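PDB 1ON3: methylmalonyl-CoA carboxyltransferase 12S subunit from Propionibacterium freudenreichii, which transfers the carboxyl group of methylmalonyl-CoA to the biotin of the 1.3S subunit, forming propanoyl-CoA and carboxylated 1.3S-biotin in the transcarboxylase complex. Local coordinates for residues 199-205 against 217-221; 107-112 against 138-143; 190-196 against 234-240. All blocks are in the same frame, centred on the assembly; numbering follows the deposited sequence.

Contact 1: 199-205 against 217-221; sequences HMFITGP and TADEL. With DXX (methylmalonic acid), chain U.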
loop_
_atom_site.group_PDB
_atom_site.type_symbol
_atom_site.label_atom_id
_atom_site.label_comp_id
_atom_site.label_asym_id
_atom_site.label_seq_id
_atom_site.Cartn_x
_atom_site.Cartn_y
_atom_site.Cartn_z
ATOM N N HIS E 199 25.567 9.064 37.860
ATOM C CA HIS E 199 26.106 7.715 37.954
ATOM C C HIS E 199 25.063 6.767 37.379
ATOM O O HIS E 199 23.855 6.975 37.533
ATOM C CB HIS E 199 26.458 7.346 39.402
ATOM C CG HIS E 199 27.550 8.192 39.979
ATOM N ND1 HIS E 199 27.304 9.388 40.620
ATOM C CD2 HIS E 199 28.898 8.066 39.926
ATOM C CE1 HIS E 199 28.452 9.965 40.932
ATOM N NE2 HIS E 199 29.436 9.183 40.520
ATOM N N MET E 200 25.532 5.735 36.697
ATOM C CA MET E 200 24.646 4.773 36.067
ATOM C C MET E 200 25.288 3.389 36.142
ATOM O O MET E 200 26.490 3.250 35.946
ATOM C CB MET E 200 24.440 5.192 34.602
ATOM C CG MET E 200 23.589 4.274 33.761
ATOM S SD MET E 200 23.049 5.130 32.240
ATOM C CE MET E 200 24.558 5.092 31.238
ATOM N N PHE E 201 24.490 2.371 36.445
ATOM C CA PHE E 201 25.003 1.006 36.520
ATOM C C PHE E 201 23.868 0.008 36.704
ATOM O O PHE E 201 22.786 0.360 37.186
ATOM C CB PHE E 201 26.033 0.870 37.653
ATOM C CG PHE E 201 25.634 1.549 38.933
ATOM C CD1 PHE E 201 24.523 1.118 39.656
ATOM C CD2 PHE E 201 26.373 2.628 39.415
ATOM C CE1 PHE E 201 24.152 1.753 40.846
ATOM C CE2 PHE E 201 26.015 3.271 40.600
ATOM C CZ PHE E 201 24.903 2.835 41.318
ATOM N N ILE E 202 24.100 -1.225 36.278
ATOM C CA ILE E 202 23.079 -2.256 36.415
ATOM C C ILE E 202 23.155 -2.785 37.842
ATOM O O ILE E 202 22.134 -2.965 38.497
ATOM C CB ILE E 202 23.295 -3.408 35.408
ATOM C CG1 ILE E 202 22.951 -2.925 33.989
ATOM C CG2 ILE E 202 22.424 -4.603 35.778
ATOM C CD1 ILE E 202 21.609 -2.167 33.907
ATOM N N THR E 203 24.376 -3.026 38.315
ATOM C CA THR E 203 24.585 -3.509 39.676
ATOM C C THR E 203 25.461 -2.512 40.443
ATOM O O THR E 203 26.510 -2.082 39.952
ATOM C CB THR E 203 25.252 -4.892 39.676
ATOM O OG1 THR E 203 24.504 -5.774 38.831
ATOM C CG2 THR E 203 25.282 -5.475 41.090
ATOM N N GLY E 204 25.025 -2.153 41.647
ATOM C CA GLY E 204 25.766 -1.200 42.451
ATOM C C GLY E 204 27.087 -1.721 42.983
ATOM O O GLY E 204 27.313 -2.930 43.000
ATOM N N PRO E 205 27.986 -0.823 43.422
ATOM C CA PRO E 205 29.298 -1.192 43.961
ATOM C C PRO E 205 29.174 -2.079 45.198
ATOM O O PRO E 205 29.905 -3.058 45.342
ATOM C CB PRO E 205 29.933 0.156 44.293
ATOM C CG PRO E 205 29.281 1.097 43.328
ATOM C CD PRO E 205 27.841 0.642 43.362
ATOM N N THR E 217 34.470 2.370 43.441
ATOM C CA THR E 217 33.583 3.444 43.865
ATOM C C THR E 217 32.506 3.624 42.799
ATOM O O THR E 217 32.644 3.120 41.683
ATOM C CB THR E 217 34.357 4.766 44.028
ATOM O OG1 THR E 217 34.991 5.104 42.787
ATOM C CG2 THR E 217 35.419 4.636 45.120
ATOM N N ALA E 218 31.431 4.324 43.135
ATOM C CA ALA E 218 30.374 4.548 42.160
ATOM C C ALA E 218 30.979 5.311 40.982
ATOM O O ALA E 218 30.644 5.068 39.821
ATOM C CB ALA E 218 29.246 5.351 42.784
ATOM N N ASP E 219 31.894 6.222 41.294
ATOM C CA ASP E 219 32.535 7.030 40.273
ATOM C C ASP E 219 33.400 6.199 39.334
ATOM O O ASP E 219 33.366 6.385 38.120
ATOM C CB ASP E 219 33.373 8.126 40.930
ATOM C CG ASP E 219 33.168 9.479 40.274
ATOM O OD1 ASP E 219 32.020 9.975 40.280
ATOM O OD2 ASP E 219 34.153 10.042 39.752
ATOM N N GLU E 220 34.178 5.279 39.892
ATOM C CA GLU E 220 35.028 4.431 39.072
ATOM C C GLU E 220 34.156 3.465 38.285
ATOM O O GLU E 220 34.415 3.175 37.119
ATOM C CB GLU E 220 35.973 3.604 39.936
ATOM C CG GLU E 220 36.955 4.376 40.780
ATOM C CD GLU E 220 37.808 3.442 41.619
ATOM O OE1 GLU E 220 37.230 2.654 42.396
ATOM O OE2 GLU E 220 39.052 3.490 41.498
ATOM N N LEU E 221 33.113 2.973 38.941
ATOM C CA LEU E 221 32.211 2.004 38.330
ATOM C C LEU E 221 31.292 2.546 37.239
ATOM O O LEU E 221 31.249 2.006 36.130
ATOM C CB LEU E 221 31.354 1.348 39.414
ATOM C CG LEU E 221 30.344 0.308 38.923
ATOM C CD1 LEU E 221 31.069 -0.919 38.408
ATOM C CD2 LEU E 221 29.413 -0.063 40.055
HETATM C C1 DXX U . 20.361 -4.796 42.498
HETATM O O1 DXX U . 19.421 -4.782 43.423
HETATM C CA DXX U . 20.556 -3.758 41.888
HETATM C CB DXX U . 19.810 -3.883 40.714
HETATM C C DXX U . 21.347 -2.594 42.172
HETATM O O DXX U . 22.438 -2.897 42.700
HETATM O O2 DXX U . 21.000 -1.426 41.915
#
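H199 opens the contact with a hydrogen bond from NE2 to OD1 of D219, 2.7 Å long and bent only to 160°. The carboxylate oxygen lies close to the ring plane and takes the proton on its anti lone pair. The ring and carboxylate planes are turned 56° apart. The same ring edge brings CD2 of H199 to 3.5 Å from the carbonyl O of A218. A chi1 of 44° holds the F201 ring so that its CD2 lies obliquely 4.1 Å from CD2 of L221, while CD of P205 lies over one face. I202, T203 and G204 line the methylmalonic acid pocket. At T203 the carbonyl O lies 3.5 Å from CD2 of L221, buried without a polar partner. G204 is the N-cap residue of helix 205-212, and its N donates a nearly straight bond of 2.9 Å to O of the acid. The amide at the start of this helix therefore faces the ligand carboxylate, an arrangement characteristic of anion binding at a helix N terminus. CG of P205 presses on CD2 of L221 at 3.5 Å, a tight carbon pair, and meets CA of A218 at 3.8 Å. T217 and E220 form a capping box that starts the opposing helix, with E220 N bonded to T217 OG1 at 3.0 Å. The contact joins strand 199-201 and the start of helix 205-212 to helix 218-222. Strand 199-201 pairs with strand 177-179, and I208 of helix 205-212 packs on L221. E380 of the second subunit packs on F201 and L221.

Contact 2: 107-112 against 138-143; sequences MGGSAG and DSGGAR. With MCA (methylmalonyl-coenzyme A), chain T.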
loop_
_atom_site.group_PDB
_atom_site.type_symbol
_atom_site.label_atom_id
_atom_site.label_comp_id
_atom_site.label_asym_id
_atom_site.label_seq_id
_atom_site.Cartn_x
_atom_site.Cartn_y
_atom_site.Cartn_z
ATOM N N MET E 107 11.043 11.046 46.984
ATOM C CA MET E 107 11.353 9.629 47.163
ATOM C C MET E 107 12.542 9.190 46.294
ATOM O O MET E 107 12.515 8.142 45.642
ATOM C CB MET E 107 10.118 8.776 46.854
ATOM C CG MET E 107 9.008 8.849 47.915
ATOM S SD MET E 107 7.682 7.599 47.687
ATOM C CE MET E 107 8.469 6.073 48.273
ATOM N N GLY E 108 13.597 9.999 46.302
ATOM C CA GLY E 108 14.779 9.679 45.519
ATOM C C GLY E 108 14.524 9.506 44.033
ATOM O O GLY E 108 15.270 8.800 43.344
ATOM N N GLY E 109 13.486 10.160 43.527
ATOM C CA GLY E 109 13.164 10.033 42.116
ATOM C C GLY E 109 12.824 8.603 41.716
ATOM O O GLY E 109 12.718 8.301 40.522
ATOM N N SER E 110 12.657 7.723 42.706
ATOM C CA SER E 110 12.324 6.322 42.451
ATOM C C SER E 110 11.130 6.250 41.520
ATOM O O SER E 110 10.170 7.005 41.668
ATOM C CB SER E 110 12.003 5.589 43.752
ATOM O OG SER E 110 10.921 6.202 44.431
ATOM N N ALA E 111 11.198 5.320 40.573
ATOM C CA ALA E 111 10.174 5.161 39.557
ATOM C C ALA E 111 8.893 4.477 39.993
ATOM O O ALA E 111 8.796 3.253 39.966
ATOM C CB ALA E 111 10.760 4.433 38.364
ATOM N N GLY E 112 7.906 5.276 40.391
ATOM C CA GLY E 112 6.635 4.701 40.777
ATOM C C GLY E 112 5.938 4.174 39.532
ATOM O O GLY E 112 6.281 4.540 38.410
ATOM N N ASP E 138 17.117 11.032 36.932
ATOM C CA ASP E 138 17.717 11.390 38.211
ATOM C C ASP E 138 16.919 10.496 39.155
ATOM O O ASP E 138 15.947 10.950 39.755
ATOM C CB ASP E 138 17.419 12.874 38.496
ATOM C CG ASP E 138 18.289 13.449 39.603
ATOM O OD1 ASP E 138 18.905 12.648 40.327
ATOM O OD2 ASP E 138 18.340 14.693 39.750
ATOM N N SER E 139 17.332 9.237 39.298
ATOM C CA SER E 139 16.536 8.294 40.081
ATOM C C SER E 139 17.243 7.117 40.749
ATOM O O SER E 139 18.264 6.633 40.277
ATOM C CB SER E 139 15.439 7.739 39.152
ATOM O OG SER E 139 14.822 6.566 39.657
ATOM N N GLY E 140 16.640 6.630 41.829
ATOM C CA GLY E 140 17.176 5.478 42.539
ATOM C C GLY E 140 16.647 4.169 41.962
ATOM O O GLY E 140 16.847 3.102 42.546
ATOM N N GLY E 141 15.970 4.248 40.816
ATOM C CA GLY E 141 15.432 3.049 40.183
ATOM C C GLY E 141 13.952 2.780 40.458
ATOM O O GLY E 141 13.219 3.668 40.878
ATOM N N ALA E 142 13.502 1.551 40.221
ATOM C CA ALA E 142 12.097 1.212 40.455
ATOM C C ALA E 142 11.757 1.446 41.928
ATOM O O ALA E 142 12.526 1.075 42.813
ATOM C CB ALA E 142 11.834 -0.244 40.074
ATOM N N ARG E 143 10.616 2.079 42.191
ATOM C CA ARG E 143 10.213 2.355 43.571
ATOM C C ARG E 143 9.981 1.024 44.280
ATOM O O ARG E 143 8.996 0.321 44.027
ATOM C CB ARG E 143 8.941 3.193 43.597
ATOM C CG ARG E 143 8.588 3.739 44.987
ATOM C CD ARG E 143 7.402 4.693 44.902
ATOM N NE ARG E 143 7.700 5.905 44.139
ATOM C CZ ARG E 143 6.771 6.711 43.627
ATOM N NH1 ARG E 143 5.480 6.433 43.785
ATOM N NH2 ARG E 143 7.127 7.817 42.985
HETATM C C8 MCA T . 16.248 5.721 46.603
HETATM N N9 MCA T . 15.166 5.880 47.474
HETATM C C4 MCA T . 14.274 4.888 47.100
HETATM C C5 MCA T . 14.894 4.209 46.025
HETATM N N7 MCA T . 16.133 4.749 45.734
HETATM N N3 MCA T . 13.023 4.600 47.645
HETATM C C2 MCA T . 12.410 3.537 47.016
HETATM N N1 MCA T . 12.913 2.805 45.966
HETATM C C6 MCA T . 14.164 3.116 45.437
HETATM N N6 MCA T . 14.611 2.381 44.413
HETATM C "C1'" MCA T . 14.928 6.764 48.482
HETATM C "C2'" MCA T . 15.880 6.466 49.645
HETATM O "O2'" MCA T . 15.359 5.475 50.487
HETATM C "C3'" MCA T . 16.049 7.837 50.251
HETATM O "O3'" MCA T . 15.023 8.061 51.203
HETATM C "C4'" MCA T . 15.975 8.831 49.077
HETATM O "O4'" MCA T . 15.237 8.086 48.035
HETATM C "C5'" MCA T . 17.330 9.269 48.389
HETATM O "O5'" MCA T . 18.224 8.680 48.944
HETATM P P1 MCA T . 19.449 8.627 49.593
HETATM O O11 MCA T . 19.813 7.382 50.031
HETATM O O12 MCA T . 19.091 9.540 50.500
HETATM O O6 MCA T . 20.733 9.026 48.657
HETATM P P2 MCA T . 21.833 9.197 47.927
HETATM O O21 MCA T . 22.529 8.966 49.103
HETATM O O22 MCA T . 21.965 10.295 47.056
HETATM O O7 MCA T . 21.935 7.832 47.094
HETATM C CPB MCA T . 21.100 7.436 46.327
HETATM C CPA MCA T . 21.103 6.133 45.548
HETATM C CP7 MCA T . 20.560 5.273 46.712
HETATM C CP9 MCA T . 22.474 5.805 44.909
HETATM C CP8 MCA T . 20.075 6.279 44.397
HETATM O OP3 MCA T . 19.451 5.635 47.136
HETATM C CP6 MCA T . 20.335 3.879 46.562
HETATM O OP2 MCA T . 21.317 3.156 46.157
HETATM N NP2 MCA T . 18.996 3.314 46.830
HETATM C CP5 MCA T . 18.683 2.170 46.041
HETATM C CP4 MCA T . 18.907 1.525 44.785
HETATM C CP3 MCA T . 18.208 0.355 44.279
HETATM O OP1 MCA T . 18.315 -0.591 45.247
HETATM N NP1 MCA T . 17.487 -0.016 43.056
HETATM C CP2 MCA T . 16.977 -1.357 43.133
HETATM C CP1 MCA T . 16.134 -1.552 41.945
HETATM P P3 MCA T . 14.567 9.140 52.360
HETATM O O31 MCA T . 15.762 8.717 53.160
HETATM O O32 MCA T . 13.278 8.652 52.955
HETATM O O33 MCA T . 14.618 10.618 52.067
HETATM S S MCA T . 15.467 -2.923 41.789
HETATM C CS1 MCA T . 14.934 -2.192 40.426
HETATM O OS1 MCA T . 15.081 -1.048 39.909
HETATM C CS2 MCA T . 15.200 -3.030 39.332
HETATM C CS3 MCA T . 14.162 -3.421 38.609
HETATM C CS4 MCA T . 16.458 -3.602 38.614
HETATM O OS4 MCA T . 16.418 -4.648 37.965
HETATM O OS5 MCA T . 17.476 -2.938 38.755
HETATM O O HOH W 1 9.642 9.413 42.891
#
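R143 lies with its guanidinium between M107 and G112. CA of G112 sits over the centre of one face, 3.5 Å from CZ of R143. SD of M107 lies over the opposite face, toward the rim, and its CE touches CD of R143 at 3.8 Å. The two side chains cross at about a right angle. S110 meets the guanidinium edge in plane, where NE of R143 donates to OG of S110 at 3.2 Å. OG of S110 donates to M107 O at 2.8 Å. A water joins S110 O to NH2, and D83 and E146 salt-bridge NH1. Replacing R143 with an alanine is likely to leave D83 and E146 without this positive partner and to open a gap between M107 and G112. In S139 a chi1 of 164° places OG beside its own carbonyl carbon, where it donates to G109 O at 2.9 Å and accepts from G141 N, an ST turn. G140 O and A142 O accept from adenine N6 of methylmalonyl-CoA, and A142 N donates to the thioester OS1. G413 N of the second subunit also bonds the ligand. The A142 bond is consistent with an oxyanion hole, as in crotonase-like CoA sites.

Contact 3: 190-196 against 234-240; sequences DFIIMTK and IHFVAED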
loop_
_atom_site.group_PDB
_atom_site.type_symbol
_atom_site.label_atom_id
_atom_site.label_comp_id
_atom_site.label_asym_id
_atom_site.label_seq_id
_atom_site.Cartn_x
_atom_site.Cartn_y
_atom_site.Cartn_z
ATOM N N ASP E 190 18.244 7.202 21.731
ATOM C CA ASP E 190 19.323 7.296 20.740
ATOM C C ASP E 190 20.646 7.841 21.248
ATOM O O ASP E 190 21.708 7.347 20.858
ATOM C CB ASP E 190 18.861 8.122 19.554
ATOM C CG ASP E 190 17.635 7.538 18.904
ATOM O OD1 ASP E 190 16.618 8.248 18.830
ATOM O OD2 ASP E 190 17.691 6.362 18.483
ATOM N N PHE E 191 20.582 8.873 22.089
ATOM C CA PHE E 191 21.777 9.490 22.639
ATOM C C PHE E 191 21.701 9.695 24.131
ATOM O O PHE E 191 20.680 10.152 24.643
ATOM C CB PHE E 191 22.032 10.857 22.007
ATOM C CG PHE E 191 22.250 10.798 20.531
ATOM C CD1 PHE E 191 21.191 10.978 19.649
ATOM C CD2 PHE E 191 23.503 10.507 20.026
ATOM C CE1 PHE E 191 21.384 10.863 18.263
ATOM C CE2 PHE E 191 23.706 10.388 18.655
ATOM C CZ PHE E 191 22.643 10.567 17.773
ATOM N N ILE E 192 22.786 9.358 24.825
ATOM C CA ILE E 192 22.844 9.577 26.266
ATOM C C ILE E 192 23.853 10.676 26.591
ATOM O O ILE E 192 25.022 10.566 26.214
ATOM C CB ILE E 192 23.288 8.319 27.042
ATOM C CG1 ILE E 192 22.268 7.193 26.853
ATOM C CG2 ILE E 192 23.430 8.670 28.532
ATOM C CD1 ILE E 192 22.720 5.859 27.474
ATOM N N ILE E 193 23.389 11.736 27.263
ATOM C CA ILE E 193 24.245 12.838 27.707
ATOM C C ILE E 193 24.295 12.627 29.210
ATOM O O ILE E 193 23.252 12.581 29.853
ATOM C CB ILE E 193 23.619 14.225 27.455
ATOM C CG1 ILE E 193 23.452 14.459 25.953
ATOM C CG2 ILE E 193 24.517 15.313 28.027
ATOM C CD1 ILE E 193 22.450 15.566 25.644
ATOM N N MET E 194 25.497 12.499 29.758
ATOM C CA MET E 194 25.674 12.243 31.180
ATOM C C MET E 194 26.524 13.327 31.839
ATOM O O MET E 194 27.614 13.631 31.355
ATOM C CB MET E 194 26.351 10.879 31.327
ATOM C CG MET E 194 26.157 10.197 32.632
ATOM S SD MET E 194 26.731 8.482 32.580
ATOM C CE MET E 194 26.910 8.252 34.361
ATOM N N THR E 195 26.044 13.909 32.943
ATOM C CA THR E 195 26.815 14.949 33.626
ATOM C C THR E 195 27.831 14.309 34.567
ATOM O O THR E 195 27.746 13.111 34.864
ATOM C CB THR E 195 25.931 15.869 34.479
ATOM O OG1 THR E 195 25.488 15.148 35.635
ATOM C CG2 THR E 195 24.732 16.360 33.679
ATOM N N LYS E 196 28.786 15.105 35.046
ATOM C CA LYS E 196 29.804 14.571 35.947
ATOM C C LYS E 196 29.281 14.345 37.369
ATOM O O LYS E 196 29.998 13.849 38.236
ATOM C CB LYS E 196 31.048 15.472 35.937
ATOM C CG LYS E 196 31.826 15.295 34.643
ATOM C CD LYS E 196 33.137 16.049 34.604
ATOM C CE LYS E 196 33.911 15.649 33.343
ATOM N NZ LYS E 196 35.221 16.337 33.219
ATOM N N ILE E 234 27.687 5.718 26.542
ATOM C CA ILE E 234 27.142 7.063 26.363
ATOM C C ILE E 234 27.742 7.866 25.236
ATOM O O ILE E 234 28.808 7.540 24.715
ATOM C CB ILE E 234 27.235 7.889 27.666
ATOM C CG1 ILE E 234 28.709 8.148 28.021
ATOM C CG2 ILE E 234 26.526 7.132 28.800
ATOM C CD1 ILE E 234 28.904 9.112 29.185
ATOM N N HIS E 235 27.073 8.959 24.894
ATOM C CA HIS E 235 27.502 9.750 23.751
ATOM C C HIS E 235 28.129 11.095 23.998
ATOM O O HIS E 235 28.887 11.577 23.152
ATOM C CB HIS E 235 26.317 9.892 22.795
ATOM C CG HIS E 235 25.676 8.583 22.459
ATOM N ND1 HIS E 235 24.845 7.918 23.336
ATOM C CD2 HIS E 235 25.807 7.774 21.379
ATOM C CE1 HIS E 235 24.493 6.758 22.812
ATOM N NE2 HIS E 235 25.066 6.645 21.625
ATOM N N PHE E 236 27.813 11.701 25.140
ATOM C CA PHE E 236 28.362 12.995 25.495
ATOM C C PHE E 236 28.592 13.098 26.986
ATOM O O PHE E 236 27.762 12.630 27.779
ATOM C CB PHE E 236 27.406 14.141 25.089
ATOM C CG PHE E 236 27.046 14.146 23.628
ATOM C CD1 PHE E 236 25.938 13.455 23.172
ATOM C CD2 PHE E 236 27.854 14.801 22.703
ATOM C CE1 PHE E 236 25.632 13.405 21.802
ATOM C CE2 PHE E 236 27.563 14.757 21.344
ATOM C CZ PHE E 236 26.452 14.058 20.895
ATOM N N VAL E 237 29.719 13.694 27.364
ATOM C CA VAL E 237 30.001 13.933 28.770
ATOM C C VAL E 237 29.805 15.421 28.942
ATOM O O VAL E 237 30.317 16.204 28.149
ATOM C CB VAL E 237 31.444 13.569 29.179
ATOM C CG1 VAL E 237 31.723 14.058 30.596
ATOM C CG2 VAL E 237 31.626 12.073 29.137
ATOM N N ALA E 238 29.042 15.804 29.966
ATOM C CA ALA E 238 28.764 17.200 30.254
ATOM C C ALA E 238 29.261 17.539 31.661
ATOM O O ALA E 238 29.107 16.746 32.588
ATOM C CB ALA E 238 27.268 17.453 30.159
ATOM N N GLU E 239 29.852 18.716 31.822
ATOM C CA GLU E 239 30.357 19.122 33.133
ATOM C C GLU E 239 29.255 19.202 34.179
ATOM O O GLU E 239 29.410 18.706 35.299
ATOM C CB GLU E 239 31.054 20.479 33.046
ATOM C CG GLU E 239 32.535 20.396 32.747
ATOM C CD GLU E 239 33.305 19.672 33.830
ATOM O OE1 GLU E 239 33.195 20.065 35.011
ATOM O OE2 GLU E 239 34.023 18.710 33.496
ATOM N N ASP E 240 28.146 19.842 33.822
ATOM C CA ASP E 240 27.032 19.979 34.748
ATOM C C ASP E 240 25.737 20.093 33.964
ATOM O O ASP E 240 25.725 19.895 32.754
ATOM C CB ASP E 240 27.214 21.217 35.632
ATOM C CG ASP E 240 27.543 22.466 34.832
ATOM O OD1 ASP E 240 27.136 22.573 33.655
ATOM O OD2 ASP E 240 28.207 23.354 35.387
#
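Strands 191-195 and 236-238 run parallel, 4.6 Å apart at closest approach and 27° from exact alignment, with I193, M194 and T195 bridged to F236, V237 and A238. The ladder runs through M194 N to F236 O and A238 N to M194 O. At its start I192 O accepts from both H235 N and F236 N. The H235 ring lies against F191 and I192. ND1 of H235 accepts from I192 N at 2.9 Å, from a direction tilted 34° out of the ring plane. The edge of the F191 ring points at the face of H235, a T-shaped pair with planes at 74°. CA of F191 also lies over a face of H235, a CH-pi contact. CD2 of F191 reaches the edge of the F236 ring, at CE1. I193, T195, F236 and A238 share one side of the sheet, where I193 CG1 meets F236 CD1 at 3.9 Å. I192 and I234 cross at about a right angle, and their CG2 methyls meet at a tight 3.5 Å. K196, extended beyond CG, reaches E239 with a salt bridge of 2.7 Å from NZ to OE2. H235 ND1 accepts and its NE2 bonds E352 OE1, which is consistent with a neutral ring protonated on NE2. The interior thus pairs backbone bonds and apolar packing with one histidine bonded at both nitrogens, and the K196-E239 ion pair sits at the exposed end.

Contact 2 comes first along the chain. Contact 1 follows, nested inside the loop that contact 3 closes. Contacts 2 and 3 reach the same seven-stranded mixed sheet: contact 2 at the end of strand 133-139, contact 3 at strands 191-195 and 236-238. Their centres are about 20 Å apart. The centre of contact 1 is about 16 Å from each of the others. It touches contact 3, where CE of M194 packs on H199 and M200. Contacts 1 and 2 come no nearer than about 6 Å between nearest atoms; contact 1 binds methylmalonic acid and contact 2 methylmalonyl-CoA. The N-terminal carboxyltransferase region thus contributes to both sites; the second subunit helps to complete the CoA site.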